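Local coordinates for fibronectin-binding protein (Streptococcus pyogenes, PDB 5A0L) that probably attaches the bacterium to its host covalently, through an internal thioester in the N-terminal domain of this surface adhesin, at residues P8-P13 and T63-Y68; G21-R26 and H33-N38. All coordinates share one frame; numbering follows the deposited sequence. Where two conformers were deposited one is given.

Contact 1 of 2, residues P8-P13 and T63-Y68; sequences PNFKSP and TTNNFY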
# COMPACT_ATOMS: atom_id res chain seq x y z
N PRO A 8 -1.89 -16.32 -11.15
CA PRO A 8 -1.53 -16.21 -12.55
C PRO A 8 -0.08 -16.63 -12.80
O PRO A 8 0.76 -16.66 -11.90
CB PRO A 8 -1.70 -14.71 -12.82
CG PRO A 8 -1.44 -14.06 -11.48
CD PRO A 8 -2.06 -15.01 -10.50
N ASN A 9 0.23 -16.97 -14.04
CA ASN A 9 1.59 -17.27 -14.46
C ASN A 9 1.88 -16.58 -15.78
O ASN A 9 1.55 -17.07 -16.87
CB ASN A 9 1.82 -18.78 -14.56
CG ASN A 9 3.28 -19.13 -14.84
OD1 ASN A 9 4.12 -18.26 -15.04
ND2 ASN A 9 3.58 -20.41 -14.85
N PHE A 10 2.52 -15.41 -15.69
CA PHE A 10 2.85 -14.57 -16.84
C PHE A 10 4.36 -14.39 -16.87
O PHE A 10 4.97 -14.09 -15.86
CB PHE A 10 2.13 -13.21 -16.76
CG PHE A 10 0.66 -13.28 -17.12
CD1 PHE A 10 -0.25 -13.81 -16.25
CD2 PHE A 10 0.21 -12.83 -18.33
CE1 PHE A 10 -1.59 -13.90 -16.57
CE2 PHE A 10 -1.13 -12.90 -18.67
CZ PHE A 10 -2.03 -13.45 -17.79
N LYS A 11 4.96 -14.50 -18.04
CA LYS A 11 6.39 -14.24 -18.21
C LYS A 11 6.59 -12.88 -18.88
O LYS A 11 6.00 -12.57 -19.92
CB LYS A 11 7.06 -15.33 -19.06
CG LYS A 11 8.57 -15.10 -19.20
CD LYS A 11 9.37 -16.39 -19.38
CE LYS A 11 9.00 -17.11 -20.65
NZ LYS A 11 9.54 -16.42 -21.86
N SER A 12 7.40 -12.04 -18.24
CA SER A 12 7.68 -10.72 -18.77
C SER A 12 8.49 -10.81 -20.08
O SER A 12 9.38 -11.63 -20.20
CB SER A 12 8.53 -9.95 -17.76
OG SER A 12 8.83 -8.64 -18.26
N PRO A 13 8.24 -9.90 -21.02
CA PRO A 13 9.16 -9.83 -22.16
C PRO A 13 10.56 -9.33 -21.82
O PRO A 13 11.46 -9.50 -22.62
CB PRO A 13 8.51 -8.83 -23.12
CG PRO A 13 7.57 -8.04 -22.28
CD PRO A 13 7.14 -8.93 -21.14
N THR A 63 -5.63 -7.96 -21.12
CA THR A 63 -4.83 -8.02 -22.35
C THR A 63 -3.55 -7.18 -22.31
O THR A 63 -2.70 -7.35 -23.16
CB THR A 63 -5.62 -7.57 -23.57
OG1 THR A 63 -6.16 -6.26 -23.36
CG2 THR A 63 -6.75 -8.55 -23.84
N THR A 64 -3.49 -6.28 -21.33
CA THR A 64 -2.35 -5.46 -21.00
C THR A 64 -1.87 -5.93 -19.63
O THR A 64 -2.68 -5.96 -18.69
CB THR A 64 -2.81 -3.98 -20.86
OG1 THR A 64 -3.42 -3.49 -22.08
CG2 THR A 64 -1.75 -3.11 -20.41
N ASN A 65 -0.60 -6.27 -19.53
CA ASN A 65 -0.01 -6.78 -18.28
C ASN A 65 1.14 -5.90 -17.79
O ASN A 65 1.95 -5.44 -18.58
CB ASN A 65 0.48 -8.20 -18.45
CG ASN A 65 -0.62 -9.12 -18.99
OD1 ASN A 65 -0.45 -9.73 -20.04
ND2 ASN A 65 -1.78 -9.11 -18.37
N ASN A 66 1.19 -5.71 -16.49
CA ASN A 66 2.15 -4.88 -15.83
C ASN A 66 3.27 -5.72 -15.21
O ASN A 66 2.99 -6.59 -14.38
CB ASN A 66 1.46 -4.04 -14.77
CG ASN A 66 0.38 -3.18 -15.32
OD1 ASN A 66 -0.82 -3.44 -15.19
ND2 ASN A 66 0.80 -2.12 -15.98
N PHE A 67 4.51 -5.42 -15.60
CA PHE A 67 5.67 -6.10 -15.08
C PHE A 67 6.57 -5.13 -14.29
O PHE A 67 6.55 -3.92 -14.54
CB PHE A 67 6.44 -6.80 -16.21
CG PHE A 67 5.65 -7.94 -16.80
CD1 PHE A 67 5.49 -9.14 -16.12
CD2 PHE A 67 4.98 -7.78 -18.01
CE1 PHE A 67 4.71 -10.18 -16.66
CE2 PHE A 67 4.22 -8.81 -18.54
CZ PHE A 67 4.09 -10.00 -17.86
N TYR A 68 7.35 -5.71 -13.38
CA TYR A 68 8.05 -4.98 -12.37
C TYR A 68 9.40 -5.60 -12.04
O TYR A 68 9.58 -6.82 -12.06
CB TYR A 68 7.17 -5.00 -11.09
CG TYR A 68 5.96 -4.16 -11.17
CD1 TYR A 68 6.00 -2.83 -10.75
CD2 TYR A 68 4.72 -4.68 -11.62
CE1 TYR A 68 4.94 -2.01 -10.84
CE2 TYR A 68 3.63 -3.83 -11.74
CZ TYR A 68 3.75 -2.47 -11.34
OH TYR A 68 2.65 -1.62 -11.37
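Asn65 meets Phe10 where the two side chains cross at about a right angle, and its OD1 lies 3.5 Å from Phe10 CE2. The amide and ring planes are turned 58° apart. An asparagine suits this partly exposed place because its short amide can lie against an aromatic ring and still be held at its polar end: ND2 donates to the backbone O of Ser62, just before the segment. The Phe10 ring also meets that of Tyr20, of strand 19-23.

Phe67, two residues on, is the main apolar partner. Its CB points toward 8-13, and CG is anti to the carbonyl carbon (chi1 -66°). Ser12 CA sits over the ring centre, 3.6 Å from the centroid and 8° off the ring normal, a CH-pi contact. Ser12 CB covers the same ring, 3.5 Å from CD1. A small serine allows its backbone to come this close, while its OG is within hydrogen-bonding reach of the carbonyls of Tyr17 and Asp14, which must share its single proton. Around the ring, Phe10 CB comes to the edge, 3.9 Å from CZ; Lys11 O approaches CZ obliquely, and Pro13 CD reaches CE2 at 3.9 Å. Lys11 is exposed, its CB pointing away from 63-68, and contributes its backbone O. Since no hydrogen bond crosses between the segments, van der Waals packing and the CH-pi contact join them.

Segment 63-68 leads into strand 66-72, whose Asn66 pairs by backbone with Gly21 of strand 19-23, while Phe67 pairs with Glu196, just beyond strand 191-195. The irregular segment 8-13 therefore packs against a strand of the barrel without joining its sheet.

Contact 2 of 2, residues G21-R26 and H33-N38; sequences GYDSYR and HNLKVN. With ZN (zinc ion), chain C.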
# COMPACT_ATOMS: atom_id res chain seq x y z
N GLY A 21 2.53 -7.71 -11.69
CA GLY A 21 1.74 -6.97 -10.76
C GLY A 21 0.35 -6.77 -11.30
O GLY A 21 0.20 -6.40 -12.48
N TYR A 22 -0.66 -6.95 -10.47
CA TYR A 22 -2.02 -7.01 -10.95
C TYR A 22 -3.02 -6.64 -9.87
O TYR A 22 -2.74 -6.77 -8.66
CB TYR A 22 -2.38 -8.44 -11.47
CG TYR A 22 -1.94 -9.57 -10.56
CD1 TYR A 22 -0.64 -10.06 -10.60
CD2 TYR A 22 -2.83 -10.19 -9.67
CE1 TYR A 22 -0.22 -11.11 -9.80
CE2 TYR A 22 -2.41 -11.26 -8.88
CZ TYR A 22 -1.11 -11.71 -8.96
OH TYR A 22 -0.64 -12.76 -8.18
N ASP A 23 -4.18 -6.16 -10.30
CA ASP A 23 -5.28 -5.86 -9.38
C ASP A 23 -6.18 -7.09 -9.32
O ASP A 23 -6.81 -7.43 -10.31
CB ASP A 23 -6.05 -4.65 -9.84
CG ASP A 23 -7.11 -4.20 -8.88
OD1 ASP A 23 -7.29 -4.80 -7.79
OD2 ASP A 23 -7.79 -3.20 -9.22
N SER A 24 -6.23 -7.74 -8.15
CA SER A 24 -7.00 -8.95 -7.94
C SER A 24 -8.44 -8.67 -7.55
O SER A 24 -9.25 -9.62 -7.43
CB SER A 24 -6.32 -9.82 -6.87
OG SER A 24 -6.44 -9.28 -5.58
N TYR A 25 -8.83 -7.41 -7.36
CA TYR A 25 -10.23 -7.10 -7.03
C TYR A 25 -11.11 -7.33 -8.27
O TYR A 25 -10.78 -6.87 -9.36
CB TYR A 25 -10.37 -5.66 -6.55
CG TYR A 25 -11.80 -5.24 -6.23
CD1 TYR A 25 -12.53 -5.86 -5.24
CD2 TYR A 25 -12.42 -4.22 -6.94
CE1 TYR A 25 -13.84 -5.49 -4.97
CE2 TYR A 25 -13.70 -3.83 -6.66
CZ TYR A 25 -14.41 -4.45 -5.65
OH TYR A 25 -15.69 -4.07 -5.39
N ARG A 26 -12.21 -8.06 -8.09
CA ARG A 26 -13.10 -8.43 -9.19
C ARG A 26 -14.47 -7.77 -9.09
O ARG A 26 -15.34 -8.04 -9.92
CB ARG A 26 -13.29 -9.95 -9.22
CG ARG A 26 -12.01 -10.77 -9.34
CD ARG A 26 -12.29 -12.24 -9.57
NE ARG A 26 -13.25 -12.81 -8.64
CZ ARG A 26 -12.98 -13.40 -7.48
NH1 ARG A 26 -11.73 -13.52 -7.03
NH2 ARG A 26 -13.99 -13.89 -6.75
N HIS A 33 -9.29 -1.55 -4.63
CA HIS A 33 -8.27 -2.29 -5.34
C HIS A 33 -7.69 -3.34 -4.39
O HIS A 33 -7.78 -3.19 -3.14
CB HIS A 33 -7.15 -1.37 -5.86
CG HIS A 33 -7.63 -0.31 -6.80
ND1 HIS A 33 -8.05 0.92 -6.36
CD2 HIS A 33 -7.84 -0.33 -8.13
CE1 HIS A 33 -8.45 1.64 -7.39
NE2 HIS A 33 -8.34 0.90 -8.48
N ASN A 34 -7.06 -4.38 -4.93
CA ASN A 34 -6.38 -5.36 -4.11
C ASN A 34 -5.19 -5.86 -4.89
O ASN A 34 -5.25 -6.83 -5.64
CB ASN A 34 -7.34 -6.48 -3.70
CG ASN A 34 -6.72 -7.41 -2.69
OD1 ASN A 34 -5.51 -7.37 -2.46
ND2 ASN A 34 -7.54 -8.21 -2.06
N LEU A 35 -4.11 -5.09 -4.78
CA LEU A 35 -2.94 -5.33 -5.62
C LEU A 35 -2.07 -6.45 -5.11
O LEU A 35 -1.85 -6.59 -3.88
CB LEU A 35 -2.08 -4.06 -5.75
CG LEU A 35 -2.84 -2.82 -6.23
CD1 LEU A 35 -1.88 -1.66 -6.38
CD2 LEU A 35 -3.61 -3.09 -7.52
N LYS A 36 -1.56 -7.25 -6.03
CA LYS A 36 -0.66 -8.36 -5.78
C LYS A 36 0.50 -8.36 -6.73
O LYS A 36 0.39 -7.82 -7.84
CB LYS A 36 -1.38 -9.73 -5.92
CG LYS A 36 -2.72 -9.86 -5.23
CD LYS A 36 -2.65 -9.92 -3.71
CE LYS A 36 -4.03 -10.28 -3.15
NZ LYS A 36 -4.12 -10.23 -1.70
N VAL A 37 1.58 -9.00 -6.33
CA VAL A 37 2.68 -9.33 -7.22
C VAL A 37 3.01 -10.82 -7.11
O VAL A 37 2.92 -11.43 -6.03
CB VAL A 37 3.96 -8.50 -6.95
CG1 VAL A 37 3.70 -7.02 -7.22
CG2 VAL A 37 4.49 -8.69 -5.54
N ASN A 38 3.45 -11.40 -8.22
CA ASN A 38 4.00 -12.75 -8.19
C ASN A 38 5.05 -12.95 -9.27
O ASN A 38 5.25 -12.05 -10.12
CB ASN A 38 2.91 -13.87 -8.15
CG ASN A 38 2.42 -14.31 -9.50
OD1 ASN A 38 2.40 -13.53 -10.46
ND2 ASN A 38 1.93 -15.56 -9.56
ZN ZN C . -9.14 1.57 -10.40
O HOH W 1 -10.91 2.52 -9.55
O HOH W 2 -9.94 2.33 -12.27
O HOH W 3 -8.05 3.36 -10.47
O HOH W 4 -10.35 -0.12 -10.75
O HOH W 5 -7.66 0.75 -11.62
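Tyr22 lays one face of its ring against the backbone of Lys36, whose O stands 3.7 Å above the plane, offset toward the rim. At the ring edge Asn38 OD1 lies 3.6 Å from Tyr22 CE1, with amide and ring planes 82° apart. Tyr22 CG takes the position between backbone N and carbonyl carbon (chi1 45°), and Lys36 CB packs 3.5 Å from Tyr22 CE2. A tyrosine serves well here, since its hydroxyl hydrogen-bonds to Glu44 OE1. The second flat group is the imidazole of His33, deposited in two conformers, which stacks with the ring of Phe56; in the conformer described, Asp23 OD2 lies near the ring plane, at the edge, 3.1 Å from His33 CD2. His33 NE2 binds the zinc ion at 2.2 Å, and five waters complete the coordination.

Asp23 OD1 accepts two backbone N-H groups: that of Asn34 at 2.9 Å and that of Tyr25 from the opposite face of the carboxylate plane, the latter closing an Asx turn. Two bonds to one oxygen restrain the carboxylate from both faces. Ser24 answers with a double grip on Asn34 O: its N and its OG reach that oxygen from opposite faces, OG at 2.7 Å, a task that a short hydroxyl side chain can perform beside its own backbone. Asn34 OD1 meanwhile receives Gln46 NE2. Apolar Leu35 brings CD2 to 3.7 Å from Asp23 CB; Leu35 and Val37 both touch Leu203.

In the ladder, Tyr22 and Lys36 form an antiparallel hydrogen-bonded pair, flanked by the non-hydrogen-bonded pairs Gly21-Val37 and Asp23-Leu35. This ladder is that of a beta hairpin, here strands 19-23 and 35-39 of the closed antiparallel barrel; the Asx turn follows the first strand.

Overall arrangement
From the N terminus the chain first lays down the irregular segment 8-13, then forms strand 19-23, makes a short excursion and returns as strand 35-39; contact 2 closes this small hairpin loop. Only later does the chain reach 63-68, where contact 1 closes a loop of 49 intervening residues that holds the whole of contact 2. The two meet directly. Pro8 O probably bonds to Asn38 ND2, while Pro8 CG packs on Tyr22 CZ. Strands 19-23 and 66-72 are neighbours in the barrel, so strand 19-23 lies between strands 35-39 and 66-72, and the N-terminal segment reaches both neighbours.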